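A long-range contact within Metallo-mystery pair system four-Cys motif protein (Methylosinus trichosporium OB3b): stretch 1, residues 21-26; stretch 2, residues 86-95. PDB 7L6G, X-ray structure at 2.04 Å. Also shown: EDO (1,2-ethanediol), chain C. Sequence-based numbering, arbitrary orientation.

Stretch 1, residues 21-26: VGCGAP
Stretch 2, residues 86-95: AACTPGNPAK

A disulfide joins two irregular loops more than sixty residues apart in sequence, and one of its two cysteines, Cys23, occupies a tight turn: Cys23 SG lies 2.1 Å from Cys88 SG, with a chi3 of 109° and chi1 in the m well at both ends (-46° and -52°). The example illustrates how a covalent link can hold together segments that share little backbone pairing.

The turn is type II' and runs from Gly22 to Ala25, closed by a hydrogen bond from Ala25 N to Gly22 O at 3.1 Å. Its phi/psi values are 112/160 at Gly22, 54/-140 at Cys23, -85/18 at Gly24 and -67/144 at Ala25. Gly22's backbone angles would jam a CB against the preceding carbonyl oxygen. At Gly24 a CB would fall 2.4 Å from Ala86 N, so its absence permits the close approach.

Gly24 faces Ala86, their CA atoms 4.4 Å apart, and Ala25 faces Ala87 at 4.3 Å between CA atoms; over this single step both chains advance in the same sense. Phi/psi are -110/149 at Ala86, -72/170 at Ala87 and -67/144 at Cys88. One direct hydrogen bond crosses here, Gly24 N to Ala86 O at 2.8 Å, its N-H...O angle a bent 130°. Beside it, Ala25 CB meets Ala87 CB at 4.0 Å. A water bridges the stretches separately, donating to Gly22 O at 2.5 Å and accepting from Cys88 N at 3.0 Å.

The CA-to-CB bond of Cys23 points toward the second stretch, and Cys23 SG lies 3.3 Å from Ala94 N and 3.9 Å from Ala94 CB. Between Cys88 and Ala94 the chain folds back: Thr89 N donates a hydrogen bond to Asn92 O at 3.1 Å, while Asn92 N donates to Thr89 OG1 at 2.9 Å, with Thr89 chi1 in p (79°) and Asn92 chi1 in t (-156°).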

# COMPACT_ATOMS: atom_id res chain seq x y z
N VAL E 21 -2.02 -7.08 -17.09
CA VAL E 21 -1.56 -5.94 -16.31
C VAL E 21 -1.24 -6.39 -14.90
O VAL E 21 -1.04 -7.58 -14.64
CB VAL E 21 -2.59 -4.80 -16.32
CG1 VAL E 21 -2.74 -4.24 -17.73
CG2 VAL E 21 -3.93 -5.29 -15.79
N GLY E 22 -1.21 -5.45 -13.97
CA GLY E 22 -0.78 -5.74 -12.62
C GLY E 22 0.54 -5.07 -12.30
O GLY E 22 1.31 -4.69 -13.19
N CYS E 23 0.81 -4.92 -11.00
CA CYS E 23 1.97 -4.15 -10.57
C CYS E 23 1.88 -2.77 -11.22
O CYS E 23 0.78 -2.22 -11.36
CB CYS E 23 3.27 -4.87 -10.92
SG CYS E 23 3.30 -6.65 -10.51
N GLY E 24 3.00 -2.23 -11.67
CA GLY E 24 3.00 -0.89 -12.25
C GLY E 24 2.64 -0.78 -13.72
O GLY E 24 2.91 0.24 -14.34
N ALA E 25 2.01 -1.82 -14.28
CA ALA E 25 1.67 -1.79 -15.70
C ALA E 25 0.60 -0.74 -15.97
O ALA E 25 -0.29 -0.52 -15.14
CB ALA E 25 1.17 -3.16 -16.16
N PRO E 26 0.66 -0.06 -17.12
CA PRO E 26 -0.39 0.91 -17.45
C PRO E 26 -1.69 0.21 -17.81
O PRO E 26 -1.71 -0.93 -18.27
CB PRO E 26 0.18 1.66 -18.66
CG PRO E 26 1.17 0.71 -19.26
CD PRO E 26 1.75 -0.06 -18.11
N ALA E 86 6.68 0.05 -12.78
CA ALA E 86 7.13 -0.98 -13.69
C ALA E 86 6.19 -2.18 -13.64
O ALA E 86 5.60 -2.48 -12.60
CB ALA E 86 8.56 -1.42 -13.37
N ALA E 87 6.08 -2.87 -14.77
CA ALA E 87 5.24 -4.06 -14.84
C ALA E 87 5.90 -5.21 -14.08
O ALA E 87 7.06 -5.14 -13.67
CB ALA E 87 4.98 -4.46 -16.29
N CYS E 88 5.14 -6.29 -13.90
CA CYS E 88 5.57 -7.35 -13.01
C CYS E 88 6.80 -8.06 -13.56
O CYS E 88 6.96 -8.20 -14.78
CB CYS E 88 4.43 -8.36 -12.80
SG CYS E 88 2.86 -7.58 -12.29
N THR E 89 7.70 -8.46 -12.66
CA THR E 89 8.91 -9.20 -12.95
C THR E 89 9.13 -10.20 -11.82
O THR E 89 8.55 -10.04 -10.74
CB THR E 89 10.15 -8.30 -13.06
OG1 THR E 89 10.62 -7.96 -11.74
CG2 THR E 89 9.87 -7.02 -13.85
N PRO E 90 9.95 -11.23 -12.04
CA PRO E 90 10.29 -12.13 -10.93
C PRO E 90 10.93 -11.44 -9.74
O PRO E 90 10.72 -11.86 -8.60
CB PRO E 90 11.25 -13.14 -11.58
CG PRO E 90 10.82 -13.17 -13.00
CD PRO E 90 10.39 -11.76 -13.34
N GLY E 91 11.71 -10.38 -9.97
CA GLY E 91 12.30 -9.65 -8.86
C GLY E 91 11.29 -8.79 -8.12
O GLY E 91 11.30 -8.71 -6.89
N ASN E 92 10.39 -8.13 -8.86
CA ASN E 92 9.33 -7.30 -8.30
C ASN E 92 8.00 -7.84 -8.81
O ASN E 92 7.43 -7.32 -9.78
CB ASN E 92 9.51 -5.83 -8.68
CG ASN E 92 8.82 -4.90 -7.71
OD1 ASN E 92 8.90 -5.07 -6.49
ND2 ASN E 92 8.14 -3.89 -8.24
N PRO E 93 7.47 -8.89 -8.19
CA PRO E 93 6.23 -9.51 -8.67
C PRO E 93 5.00 -8.93 -7.99
O PRO E 93 5.08 -8.18 -7.02
CB PRO E 93 6.42 -10.98 -8.27
CG PRO E 93 7.17 -10.89 -6.98
CD PRO E 93 8.07 -9.67 -7.08
N ALA E 94 3.84 -9.28 -8.54
CA ALA E 94 2.60 -9.10 -7.81
C ALA E 94 2.65 -9.92 -6.53
O ALA E 94 3.31 -10.96 -6.45
CB ALA E 94 1.40 -9.52 -8.67
N LYS E 95 1.94 -9.44 -5.51
CA LYS E 95 2.14 -9.97 -4.16
C LYS E 95 1.64 -11.40 -4.03
O LYS E 95 2.30 -12.24 -3.39
CB LYS E 95 1.48 -9.06 -3.13
CG LYS E 95 2.33 -7.84 -2.77
CD LYS E 95 1.57 -6.85 -1.92
CE LYS E 95 1.22 -5.60 -2.71
NZ LYS E 95 -0.04 -4.97 -2.22
C1 EDO C . 13.47 -6.68 -12.50
O1 EDO C . 13.54 -8.07 -12.88
C2 EDO C . 13.54 -6.56 -10.98
O2 EDO C . 14.86 -6.17 -10.59
O HOH W 1 2.30 -6.27 -14.84